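Local coordinates for protein beta-ketoacyl synthase (Pseudomonas aeruginosa, PDB 4CW4) that condenses acetyl-CoA with malonyl-ACP to make beta-acetoacetyl-ACP, the primer that starts fatty acid biosynthesis, at residues N410-V414 / I535-G539; I394-G398 / G541-A545; L182-H188 / L594-Y598; F177-Y183 / Q193-V197; V612-Q616 / L626-K630. All coordinates share one frame; numbering follows the deposited sequence. Where two conformers were deposited one is given.

Interaction 1: N410-V414 / I535-G539; sequences NYLTV and INSKG
Helix segment 410-414 runs nearly antiparallel to strand segment 535-539, at 159°, their axes 9.6 Å apart at closest approach. This is helix-on-sheet packing in the thiolase-like fold of the ketosynthase, and its centre is a buried asparagine pair. N410 and N536 reach toward each other from opposite directions and join as a cyclic amide dimer, nearly coplanar. N410 ND2 donates to N536 OD1 at 2.8 Å, and N536 ND2 returns the bond to N410 OD1 at 3.0 Å; both bonds are nearly straight, and each uses an in-plane lone pair of its carbonyl. In N410, CG stands anti to the backbone N (chi1 -164°), which sends the amide into the gap between helix and strand. The ring of bonds couples the two amide flips; the outer partners settle them, T413 at N410 ND2 and S546 and E450 at N536. The next strand residue, S537, points away from the helix, and in the conformer given its side chain comes about 4 Å from that of H439, a predicted active-site residue. K538, also in one of two conformers, tentatively adds a weak bond from NZ to N410 OD1. T413 OG1, itself bonded to S546 OG, lies 2.9 Å from N410 ND2, tilted from the amide plane.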
# COMPACT_ATOMS: atom_id res chain seq x y z
N ASN A 410 -4.56 10.91 -17.19
CA ASN A 410 -5.23 9.85 -17.93
C ASN A 410 -5.18 10.08 -19.45
O ASN A 410 -5.28 9.13 -20.22
CB ASN A 410 -6.67 9.70 -17.41
CG ASN A 410 -7.34 8.40 -17.82
OD1 ASN A 410 -8.55 8.41 -18.02
ND2 ASN A 410 -6.63 7.30 -17.86
N TYR A 411 -4.93 11.32 -19.90
CA TYR A 411 -4.68 11.55 -21.33
C TYR A 411 -3.46 10.76 -21.77
O TYR A 411 -3.44 10.13 -22.82
CB TYR A 411 -4.47 13.03 -21.63
CG TYR A 411 -5.74 13.85 -21.70
CD1 TYR A 411 -6.27 14.43 -20.55
CD2 TYR A 411 -6.41 14.05 -22.91
CE1 TYR A 411 -7.43 15.18 -20.60
CE2 TYR A 411 -7.57 14.80 -22.97
CZ TYR A 411 -8.08 15.35 -21.80
OH TYR A 411 -9.23 16.10 -21.81
N LEU A 412 -2.42 10.83 -20.94
CA LEU A 412 -1.15 10.20 -21.23
C LEU A 412 -1.25 8.68 -21.18
O LEU A 412 -0.71 8.00 -22.06
CB LEU A 412 -0.09 10.69 -20.25
CG LEU A 412 0.51 12.08 -20.52
CD1 LEU A 412 -0.53 13.18 -20.57
CD2 LEU A 412 1.55 12.40 -19.47
N THR A 413 -1.93 8.13 -20.18
CA THR A 413 -2.02 6.68 -20.07
C THR A 413 -2.80 6.08 -21.24
O THR A 413 -2.39 5.07 -21.81
CB THR A 413 -2.60 6.19 -18.72
OG1 THR A 413 -3.99 6.49 -18.60
CG2 THR A 413 -1.87 6.82 -17.54
N VAL A 414 -3.92 6.69 -21.60
CA VAL A 414 -4.73 6.16 -22.70
C VAL A 414 -3.98 6.27 -24.03
O VAL A 414 -3.94 5.33 -24.80
CB VAL A 414 -6.12 6.82 -22.77
CG1 VAL A 414 -6.91 6.28 -23.96
CG2 VAL A 414 -6.89 6.59 -21.45
N ILE A 535 -8.07 -1.29 -20.81
CA ILE A 535 -8.64 -1.15 -19.47
C ILE A 535 -8.25 0.22 -18.93
O ILE A 535 -7.05 0.52 -18.83
CB ILE A 535 -8.08 -2.22 -18.52
CG1 ILE A 535 -8.20 -3.64 -19.09
CG2 ILE A 535 -8.77 -2.12 -17.17
CD1 ILE A 535 -9.57 -4.11 -19.39
N ASN A 536 -9.23 1.06 -18.60
CA ASN A 536 -8.95 2.40 -18.13
C ASN A 536 -9.37 2.62 -16.68
O ASN A 536 -10.46 2.20 -16.26
CB ASN A 536 -9.64 3.44 -19.02
CG ASN A 536 -9.00 4.81 -18.86
OD1 ASN A 536 -7.77 4.92 -18.77
ND2 ASN A 536 -9.82 5.85 -18.76
N SER A 537 -8.50 3.26 -15.92
CA SER A 537 -8.75 3.42 -14.48
C SER A 537 -8.09 4.66 -13.91
O SER A 537 -7.08 5.18 -14.40
CB SER A 537 -8.26 2.18 -13.72
OG SER A 537 -8.72 2.15 -12.39
N LYS A 538 -8.65 5.13 -12.80
CA LYS A 538 -8.14 6.33 -12.18
C LYS A 538 -8.65 6.33 -10.78
O LYS A 538 -9.54 5.56 -10.39
CB LYS A 538 -8.64 7.60 -12.87
CG LYS A 538 -9.09 7.42 -14.31
CD LYS A 538 -10.15 8.41 -14.70
CE LYS A 538 -9.64 9.80 -14.75
NZ LYS A 538 -10.15 10.51 -15.96
N GLY A 539 -8.08 7.24 -10.02
CA GLY A 539 -8.50 7.38 -8.67
C GLY A 539 -7.99 8.70 -8.22
O GLY A 539 -7.24 9.40 -8.90

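Interaction 2: I394-G398 / G541-A545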
# COMPACT_ATOMS: atom_id res chain seq x y z
N ILE A 394 1.11 4.29 -16.48
CA ILE A 394 0.69 5.01 -15.30
C ILE A 394 1.27 6.42 -15.36
O ILE A 394 2.47 6.59 -15.57
CB ILE A 394 1.23 4.31 -14.04
CG1 ILE A 394 0.54 2.94 -13.86
CG2 ILE A 394 1.04 5.18 -12.80
CD1 ILE A 394 1.18 2.03 -12.79
N ASN A 395 0.42 7.42 -15.17
CA ASN A 395 0.84 8.82 -15.20
C ASN A 395 0.02 9.61 -14.20
O ASN A 395 -1.21 9.49 -14.15
CB ASN A 395 0.62 9.43 -16.59
CG ASN A 395 1.54 8.82 -17.63
OD1 ASN A 395 1.18 7.82 -18.29
ND2 ASN A 395 2.74 9.39 -17.77
N ALA A 396 0.71 10.45 -13.42
CA ALA A 396 0.06 11.33 -12.45
C ALA A 396 -0.44 12.59 -13.17
O ALA A 396 -0.37 12.69 -14.40
CB ALA A 396 1.03 11.66 -11.31
N ASP A 397 -0.94 13.55 -12.41
CA ASP A 397 -1.70 14.67 -12.96
C ASP A 397 -0.92 15.98 -13.00
O ASP A 397 -1.45 16.98 -13.46
CB ASP A 397 -2.95 14.90 -12.10
CG ASP A 397 -4.05 13.89 -12.35
OD1 ASP A 397 -4.05 13.19 -13.39
OD2 ASP A 397 -4.95 13.82 -11.47
N GLY A 398 0.31 16.00 -12.50
CA GLY A 398 1.03 17.25 -12.35
C GLY A 398 0.53 17.98 -11.12
O GLY A 398 -0.05 17.37 -10.19
N GLY A 541 -5.86 11.27 -5.89
CA GLY A 541 -4.46 11.41 -5.62
C GLY A 541 -3.66 11.52 -6.90
O GLY A 541 -2.48 11.34 -6.85
N GLY A 542 -4.30 11.80 -8.03
CA GLY A 542 -3.55 11.90 -9.28
C GLY A 542 -3.04 10.54 -9.71
O GLY A 542 -1.89 10.40 -10.09
N ASN A 543 -3.91 9.54 -9.64
CA ASN A 543 -3.58 8.19 -10.04
C ASN A 543 -4.36 7.81 -11.28
O ASN A 543 -5.58 7.89 -11.29
CB ASN A 543 -3.85 7.23 -8.87
CG ASN A 543 -2.78 7.34 -7.79
OD1 ASN A 543 -1.63 6.94 -8.00
ND2 ASN A 543 -3.13 7.92 -6.65
N ASN A 544 -3.65 7.45 -12.34
CA ASN A 544 -4.27 7.06 -13.61
C ASN A 544 -3.52 5.89 -14.18
O ASN A 544 -2.29 5.83 -14.10
CB ASN A 544 -4.22 8.20 -14.64
CG ASN A 544 -4.77 9.51 -14.11
OD1 ASN A 544 -5.98 9.75 -14.14
ND2 ASN A 544 -3.88 10.37 -13.63
N ALA A 545 -4.24 4.96 -14.81
CA ALA A 545 -3.59 3.84 -15.47
C ALA A 545 -4.43 3.33 -16.61
O ALA A 545 -5.66 3.39 -16.54
CB ALA A 545 -3.29 2.70 -14.49
O HOH W 1 -6.76 11.89 -12.54
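N544 carries much of this contact, lying against D397 and the backbone of N395 where the loop after strand 387-394 leaves strand 543-550 in the thiolase-like core. The two strands are antiparallel neighbours, and their last bridge here is the non-hydrogen-bonded pair I394-A545, with I394 CG1 against A545 CB. Beyond it a weak bond from N395 N to N544 O is reinforced by the N544 side chain. With CG beside the backbone N (chi1 -53°), the N544 amide reaches the loop: ND2 gives one proton to N395 O at 2.9 Å, within the carbonyl plane and close to the amide's own plane. The second goes to D397 OD1 at 2.8 Å, reaching it from above the carboxylate, 44° out of that plane. Both amide protons are thus spent on the loop, which fixes the flip of N544; D397 OD1 also receives G409 N, and OD2 pairs with K400. G542 is the other closely fitted residue: its CA lies against D397 OD2, while its carbonyl takes a CA-H...O contact from A396. The second subunit backs the loop, with V276 O of that subunit accepting from N395 ND2. A water bridges the two side chains, 2.8 Å from N544 OD1 and 2.9 Å from D397 OD2.

Interaction 3: L182-H188 / L594-Y598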
# COMPACT_ATOMS: atom_id res chain seq x y z
N LEU A 182 -16.16 -21.11 4.21
CA LEU A 182 -15.54 -22.07 3.31
C LEU A 182 -14.19 -22.60 3.75
O LEU A 182 -13.64 -23.52 3.10
CB LEU A 182 -15.39 -21.43 1.93
CG LEU A 182 -16.68 -20.95 1.26
CD1 LEU A 182 -16.31 -20.25 -0.03
CD2 LEU A 182 -17.64 -22.08 1.00
N TYR A 183 -13.64 -22.04 4.83
CA TYR A 183 -12.34 -22.46 5.36
C TYR A 183 -12.27 -21.99 6.80
O TYR A 183 -13.19 -21.32 7.28
CB TYR A 183 -11.17 -21.91 4.51
CG TYR A 183 -10.87 -20.45 4.76
CD1 TYR A 183 -11.64 -19.44 4.19
CD2 TYR A 183 -9.82 -20.08 5.59
CE1 TYR A 183 -11.37 -18.14 4.44
CE2 TYR A 183 -9.57 -18.78 5.85
CZ TYR A 183 -10.35 -17.80 5.27
OH TYR A 183 -10.13 -16.48 5.53
N ASN A 184 -11.16 -22.32 7.48
CA ASN A 184 -10.96 -21.92 8.87
C ASN A 184 -10.61 -20.44 8.98
O ASN A 184 -9.44 -20.07 9.05
CB ASN A 184 -9.86 -22.77 9.51
CG ASN A 184 -9.53 -22.31 10.92
OD1 ASN A 184 -10.36 -21.69 11.59
ND2 ASN A 184 -8.31 -22.60 11.36
N SER A 185 -11.63 -19.59 8.99
CA SER A 185 -11.47 -18.15 8.81
C SER A 185 -11.53 -17.36 10.12
O SER A 185 -11.63 -16.13 10.09
CB SER A 185 -12.57 -17.65 7.91
OG SER A 185 -13.82 -17.94 8.52
N ARG A 186 -11.47 -18.06 11.25
CA ARG A 186 -11.56 -17.40 12.55
C ARG A 186 -10.59 -16.22 12.67
O ARG A 186 -9.40 -16.33 12.37
CB ARG A 186 -11.32 -18.41 13.68
CG ARG A 186 -12.38 -19.50 13.77
CD ARG A 186 -12.03 -20.53 14.85
NE ARG A 186 -13.09 -21.52 15.04
CZ ARG A 186 -13.37 -22.50 14.17
NH1 ARG A 186 -12.67 -22.61 13.04
NH2 ARG A 186 -14.35 -23.35 14.43
N PHE A 187 -11.16 -15.09 13.07
CA PHE A 187 -10.46 -13.82 13.28
C PHE A 187 -9.91 -13.12 12.04
O PHE A 187 -9.24 -12.09 12.16
CB PHE A 187 -9.37 -13.97 14.34
CG PHE A 187 -9.91 -14.30 15.70
CD1 PHE A 187 -10.68 -13.38 16.40
CD2 PHE A 187 -9.64 -15.52 16.28
CE1 PHE A 187 -11.17 -13.68 17.66
CE2 PHE A 187 -10.13 -15.83 17.53
CZ PHE A 187 -10.89 -14.91 18.22
N HIS A 188 -10.21 -13.63 10.86
CA HIS A 188 -9.78 -12.96 9.64
C HIS A 188 -10.75 -11.85 9.23
O HIS A 188 -11.95 -12.09 9.14
CB HIS A 188 -9.70 -13.96 8.51
CG HIS A 188 -8.65 -14.99 8.69
ND1 HIS A 188 -8.56 -16.11 7.89
CD2 HIS A 188 -7.64 -15.09 9.59
CE1 HIS A 188 -7.53 -16.84 8.28
NE2 HIS A 188 -6.96 -16.25 9.32
N LEU A 594 -15.64 -26.30 -3.49
CA LEU A 594 -14.64 -25.30 -3.86
C LEU A 594 -13.23 -25.63 -3.34
O LEU A 594 -12.24 -25.10 -3.85
CB LEU A 594 -15.08 -23.92 -3.35
CG LEU A 594 -16.34 -23.37 -4.01
CD1 LEU A 594 -16.81 -22.09 -3.29
CD2 LEU A 594 -16.09 -23.10 -5.49
N GLU A 595 -13.18 -26.50 -2.33
CA GLU A 595 -11.94 -26.95 -1.67
C GLU A 595 -10.91 -25.83 -1.51
O GLU A 595 -9.83 -25.82 -2.11
CB GLU A 595 -11.36 -28.18 -2.37
CG GLU A 595 -10.34 -28.96 -1.51
CD GLU A 595 -10.95 -29.68 -0.31
OE1 GLU A 595 -12.19 -29.80 -0.22
OE2 GLU A 595 -10.16 -30.12 0.57
N ILE A 596 -11.25 -24.88 -0.66
CA ILE A 596 -10.41 -23.72 -0.45
C ILE A 596 -9.10 -24.15 0.19
O ILE A 596 -9.07 -24.93 1.15
CB ILE A 596 -11.15 -22.69 0.45
CG1 ILE A 596 -12.46 -22.26 -0.21
CG2 ILE A 596 -10.25 -21.49 0.73
CD1 ILE A 596 -12.34 -21.76 -1.62
N ILE A 597 -8.01 -23.62 -0.35
CA ILE A 597 -6.67 -23.91 0.16
C ILE A 597 -6.34 -22.95 1.29
O ILE A 597 -6.32 -21.74 1.10
CB ILE A 597 -5.61 -23.74 -0.95
CG1 ILE A 597 -5.97 -24.63 -2.17
CG2 ILE A 597 -4.22 -24.07 -0.40
CD1 ILE A 597 -5.28 -24.23 -3.46
N TYR A 598 -6.07 -23.50 2.47
CA TYR A 598 -5.66 -22.70 3.62
C TYR A 598 -4.75 -23.58 4.47
O TYR A 598 -5.21 -24.33 5.34
CB TYR A 598 -6.85 -22.20 4.45
CG TYR A 598 -6.41 -21.30 5.61
CD1 TYR A 598 -5.89 -20.04 5.37
CD2 TYR A 598 -6.52 -21.72 6.93
CE1 TYR A 598 -5.48 -19.23 6.40
CE2 TYR A 598 -6.12 -20.91 7.97
CZ TYR A 598 -5.59 -19.67 7.70
OH TYR A 598 -5.18 -18.85 8.72
O HOH W 2 -13.72 -25.29 0.99
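Y598 lays its ring against Y183 in the dense part of this contact, with Y183 CD2 over one face of the Y598 ring, 3.6 Å from Y598 CG and offset toward the rim. The two rings meet obliquely, their planes at 53°, and the hydroxyl end of Y598 carries on to H188. There Y598 OH sits at the edge of the imidazole, near its plane and 3.1 Å from H188 CE1. Y183 reaches the same imidazole from its own segment: its OH shares a 2.9 Å hydrogen bond with H188 ND1, which ties the cluster together and limits how the imidazole can turn. With CG of Y598 anti to the backbone N (chi1 -177°), the ring extends from the 594-598 loop into this aromatic cluster. I596 packs closely too, with CG2 beside Y183 CB and CG1 3.7 Å from L182 CB. F267 adds an edge-to-face ring to H188, and Y271 meets Y598. The cluster joins the loop leading into helix 190-204, which belongs to the ketosynthase domain, to the C-terminal loop that follows helix 565-590. A type II turn from S185 to H188 brings the histidine back to the tyrosine. The open side holds N184, whose O is 3.6 Å from Y598 CE2, and L182 and L594, touching through single CD1 methyls. A water links the two backbones, 2.8 Å from L182 O and 3.0 Å from I596 N.

Interaction 4: F177-Y183 / Q193-V197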
# COMPACT_ATOMS: atom_id res chain seq x y z
N PHE A 177 -23.99 -16.30 -0.11
CA PHE A 177 -22.63 -16.76 -0.28
C PHE A 177 -21.76 -16.13 0.79
O PHE A 177 -21.71 -14.90 0.91
CB PHE A 177 -22.12 -16.38 -1.67
CG PHE A 177 -20.73 -16.88 -1.96
CD1 PHE A 177 -20.46 -18.23 -2.02
CD2 PHE A 177 -19.70 -15.99 -2.16
CE1 PHE A 177 -19.17 -18.69 -2.31
CE2 PHE A 177 -18.42 -16.43 -2.43
CZ PHE A 177 -18.16 -17.77 -2.51
N GLU A 178 -21.08 -16.96 1.57
CA GLU A 178 -20.29 -16.48 2.70
C GLU A 178 -18.88 -17.05 2.66
O GLU A 178 -18.66 -18.19 3.07
CB GLU A 178 -20.95 -16.86 4.03
CG GLU A 178 -22.32 -16.21 4.27
CD GLU A 178 -22.22 -14.81 4.86
OE1 GLU A 178 -21.11 -14.23 4.88
OE2 GLU A 178 -23.27 -14.30 5.30
N PRO A 179 -17.90 -16.24 2.19
CA PRO A 179 -16.54 -16.76 2.07
C PRO A 179 -15.98 -17.33 3.36
O PRO A 179 -15.26 -18.32 3.33
CB PRO A 179 -15.75 -15.53 1.63
CG PRO A 179 -16.73 -14.69 0.91
CD PRO A 179 -18.01 -14.86 1.68
N GLY A 180 -16.33 -16.73 4.50
CA GLY A 180 -15.82 -17.18 5.77
C GLY A 180 -16.21 -18.59 6.17
O GLY A 180 -15.53 -19.21 7.00
N GLU A 181 -17.30 -19.11 5.61
CA GLU A 181 -17.76 -20.46 5.92
C GLU A 181 -16.99 -21.53 5.16
O GLU A 181 -17.13 -22.73 5.43
CB GLU A 181 -19.25 -20.60 5.60
CG GLU A 181 -20.14 -19.67 6.40
CD GLU A 181 -21.61 -19.77 6.00
OE1 GLU A 181 -21.92 -20.44 4.99
OE2 GLU A 181 -22.44 -19.16 6.71
N LEU A 182 -16.16 -21.11 4.21
CA LEU A 182 -15.54 -22.07 3.31
C LEU A 182 -14.19 -22.60 3.75
O LEU A 182 -13.64 -23.52 3.10
CB LEU A 182 -15.39 -21.43 1.93
CG LEU A 182 -16.68 -20.95 1.26
CD1 LEU A 182 -16.31 -20.25 -0.03
CD2 LEU A 182 -17.64 -22.08 1.00
N TYR A 183 -13.64 -22.04 4.83
CA TYR A 183 -12.34 -22.46 5.36
C TYR A 183 -12.27 -21.99 6.80
O TYR A 183 -13.19 -21.32 7.28
CB TYR A 183 -11.17 -21.91 4.51
CG TYR A 183 -10.87 -20.45 4.76
CD1 TYR A 183 -11.64 -19.44 4.19
CD2 TYR A 183 -9.82 -20.08 5.59
CE1 TYR A 183 -11.37 -18.14 4.44
CE2 TYR A 183 -9.57 -18.78 5.85
CZ TYR A 183 -10.35 -17.80 5.27
OH TYR A 183 -10.13 -16.48 5.53
N GLN A 193 -10.57 -13.12 4.04
CA GLN A 193 -11.39 -14.26 3.65
C GLN A 193 -11.61 -14.26 2.14
O GLN A 193 -11.46 -15.29 1.49
CB GLN A 193 -12.74 -14.20 4.36
CG GLN A 193 -12.66 -14.20 5.88
CD GLN A 193 -13.99 -13.95 6.53
OE1 GLN A 193 -15.01 -13.87 5.87
NE2 GLN A 193 -13.98 -13.86 7.82
N MET A 194 -11.93 -13.11 1.59
CA MET A 194 -12.21 -12.99 0.16
C MET A 194 -10.97 -13.27 -0.66
O MET A 194 -11.04 -13.90 -1.70
CB MET A 194 -12.80 -11.62 -0.16
CG MET A 194 -14.25 -11.49 0.32
SD MET A 194 -15.02 -9.88 0.10
CE MET A 194 -14.83 -9.63 -1.67
N SER A 195 -9.81 -12.84 -0.16
CA SER A 195 -8.56 -13.07 -0.89
C SER A 195 -8.24 -14.55 -0.94
O SER A 195 -7.87 -15.07 -1.98
CB SER A 195 -7.39 -12.30 -0.24
OG SER A 195 -6.22 -12.44 -1.04
N VAL A 196 -8.37 -15.23 0.19
CA VAL A 196 -8.08 -16.66 0.26
C VAL A 196 -9.01 -17.44 -0.68
O VAL A 196 -8.57 -18.29 -1.45
CB VAL A 196 -8.19 -17.16 1.72
CG1 VAL A 196 -8.23 -18.69 1.82
CG2 VAL A 196 -7.05 -16.59 2.56
N VAL A 197 -10.29 -17.12 -0.64
CA VAL A 197 -11.27 -17.84 -1.45
C VAL A 197 -11.12 -17.53 -2.95
O VAL A 197 -11.20 -18.44 -3.80
CB VAL A 197 -12.70 -17.57 -0.93
CG1 VAL A 197 -13.73 -18.14 -1.83
CG2 VAL A 197 -12.83 -18.13 0.49
O HOH W 3 -18.20 -14.58 5.15
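The loop 177-183 tightens into a short 3-10 turn at 179-181 and comes closest to helix segment 193-197 at G180 and Q193, whose CA atoms are 5.7 Å apart. The motif is a loop folding back on the helix it leads into, 190-204, within the beta-ketoacyl synthase N-terminal domain. Y183 sets its ring across the helix; with CG between the backbone N and the carbonyl carbon (chi1 77°), the ring is turned onto the helix surface. V196 CG1 sits squarely over one face of that ring as a CH-pi contact, 4.0 Å from the centroid and 5° off the normal. Q193 meets the ring at its edge instead: its CA is 3.2 Å from Y183 OH, whose polar partner is H188. V197 packs against P179, L182 and Y183. One of its methyls, CG1, lies 3.8 Å from L182 CD1, the two side chains crossing at about a right angle, and the other, CG2, rests on P179 CB and O and approaches Y183 CD1. P179 also lies alongside M194, CG to CG, the two pointing the same way. The Q193 chain runs extended beside G180, where the absence of a side chain allows OE1 to approach CA to 3.4 Å. At the more open side a water accepts from G180 N and donates to E178 OE1, each at 2.9 Å.

Interaction 5: V612-Q616 / L626-K630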
# COMPACT_ATOMS: atom_id res chain seq x y z
N VAL A 612 23.15 -22.79 1.55
CA VAL A 612 23.62 -21.62 0.82
C VAL A 612 25.04 -21.87 0.37
O VAL A 612 25.89 -22.20 1.17
CB VAL A 612 23.59 -20.35 1.70
CG1 VAL A 612 24.06 -19.16 0.89
CG2 VAL A 612 22.18 -20.10 2.25
N SER A 613 25.29 -21.70 -0.93
CA SER A 613 26.65 -21.65 -1.45
C SER A 613 26.87 -20.37 -2.27
O SER A 613 25.97 -19.55 -2.41
CB SER A 613 26.96 -22.87 -2.33
OG SER A 613 26.33 -22.78 -3.60
N ALA A 614 28.07 -20.23 -2.80
CA ALA A 614 28.38 -19.09 -3.66
C ALA A 614 27.77 -19.22 -5.05
O ALA A 614 27.83 -18.28 -5.84
CB ALA A 614 29.90 -18.90 -3.77
N GLU A 615 27.18 -20.38 -5.35
CA GLU A 615 26.54 -20.63 -6.65
C GLU A 615 25.02 -20.74 -6.61
O GLU A 615 24.36 -20.43 -7.60
CB GLU A 615 27.08 -21.92 -7.28
CG GLU A 615 28.56 -21.85 -7.66
CD GLU A 615 29.48 -21.97 -6.47
OE1 GLU A 615 29.25 -22.87 -5.62
OE2 GLU A 615 30.44 -21.17 -6.37
N GLN A 616 24.45 -21.21 -5.50
CA GLN A 616 23.01 -21.47 -5.46
C GLN A 616 22.53 -21.64 -4.02
O GLN A 616 23.33 -21.80 -3.09
CB GLN A 616 22.67 -22.72 -6.29
CG GLN A 616 23.25 -24.02 -5.74
CD GLN A 616 22.89 -25.22 -6.59
OE1 GLN A 616 22.88 -25.14 -7.81
NE2 GLN A 616 22.58 -26.33 -5.94
N LEU A 626 17.79 -22.65 -6.40
CA LEU A 626 17.77 -21.25 -6.77
C LEU A 626 19.20 -20.93 -7.19
O LEU A 626 20.08 -20.80 -6.34
CB LEU A 626 17.33 -20.38 -5.59
CG LEU A 626 17.02 -18.91 -5.85
CD1 LEU A 626 16.40 -18.29 -4.60
CD2 LEU A 626 18.24 -18.13 -6.27
N VAL A 627 19.44 -20.84 -8.50
CA VAL A 627 20.78 -20.55 -9.02
C VAL A 627 20.86 -19.06 -9.27
O VAL A 627 20.01 -18.52 -9.94
CB VAL A 627 21.03 -21.31 -10.33
CG1 VAL A 627 22.46 -21.10 -10.82
CG2 VAL A 627 20.72 -22.79 -10.14
N TYR A 628 21.89 -18.40 -8.74
CA TYR A 628 22.02 -16.96 -8.88
C TYR A 628 22.15 -16.62 -10.35
O TYR A 628 22.89 -17.28 -11.09
CB TYR A 628 23.26 -16.45 -8.13
CG TYR A 628 23.35 -16.88 -6.68
CD1 TYR A 628 22.28 -16.72 -5.81
CD2 TYR A 628 24.51 -17.45 -6.18
CE1 TYR A 628 22.36 -17.11 -4.50
CE2 TYR A 628 24.60 -17.85 -4.87
CZ TYR A 628 23.52 -17.68 -4.03
OH TYR A 628 23.61 -18.08 -2.71
N LYS A 629 21.43 -15.59 -10.78
CA LYS A 629 21.41 -15.22 -12.19
C LYS A 629 22.61 -14.39 -12.62
O LYS A 629 22.99 -13.43 -11.96
CB LYS A 629 20.09 -14.51 -12.53
CG LYS A 629 18.90 -15.47 -12.60
CD LYS A 629 17.61 -14.75 -12.97
CE LYS A 629 16.53 -15.73 -13.42
NZ LYS A 629 15.91 -16.50 -12.30
N LYS A 630 23.21 -14.80 -13.73
CA LYS A 630 24.30 -14.05 -14.34
C LYS A 630 23.79 -12.69 -14.81
O LYS A 630 22.77 -12.61 -15.48
CB LYS A 630 24.89 -14.83 -15.52
CG LYS A 630 25.96 -14.10 -16.31
CD LYS A 630 27.28 -14.05 -15.55
CE LYS A 630 28.45 -13.59 -16.45
NZ LYS A 630 28.41 -12.12 -16.78
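This contact belongs to a small three-stranded antiparallel sheet near the C-terminus, 611-612, 616-618 and 626-627, and packs Y628 against the turn between its first two strands. Strand 626-627 pairs with the middle strand at Q616 and V627, a non-hydrogen-bonded pair whose CA atoms are 4.3 Å apart. On the face that carries these two side chains, Q616 OE1 approaches V627 CG2. Separately, Q616 CB lies 3.2 Å from the backbone atom L626 O. The turn itself is organised by S613: its OG accepts from the backbone N of E615 and of Q616, each at 3.1 Å, as an ST turn and an ST motif, while S613 N bonds to Q616 O. Y628 then seals the turn. With CG lying anti to the carbonyl carbon (chi1 -52°), the ring lies against the 613-616 backbone. Its hydroxyl donates to S613 O at 2.8 Å, nearly in line with the carbonyl at 170°. That oxygen and the A614 carbonyl sit at the ring edge, close to its plane, and Q616 CA covers one face, offset toward the rim. V612 CG1 comes 3.8 Å from Y628 OH, its side chain crossing the tyrosine at about a right angle. Y628 N also gives E615 O a weak 3.4 Å bond, so the tyrosine grips the turn by backbone and side chain. The little sheet lies far from the active-site residues, at the dimer boundary: L626 packs on L412 and Y628 on A415, both on helix 409-425 of the second subunit, while V612 touches A460 on that subunit's helix 444-461.

How the interactions relate
Along the chain interaction 4 closes first, and interaction 3 alternates with it; both share L182 and Y183, and their centres are 6 Å apart beside helix 190-204. Interactions 1 and 2 both fall within the span that interaction 3 closes, centred 8 Å apart on neighbouring strands 532-539 and 543-550, with the S537-A545 backbone bond between them; the sequence closed by interaction 1 lies within that closed by interaction 2. This pair is on the opposite side of the chain's centre from interactions 3 and 4, 32 to 37 Å away centre to centre. Interaction 5 stands apart, 36 to 41 Å from the others by centres. Interactions 1, 2 and 5 lie at the dimer interface, strand 626-627 packing on helix 409-425 of the second subunit.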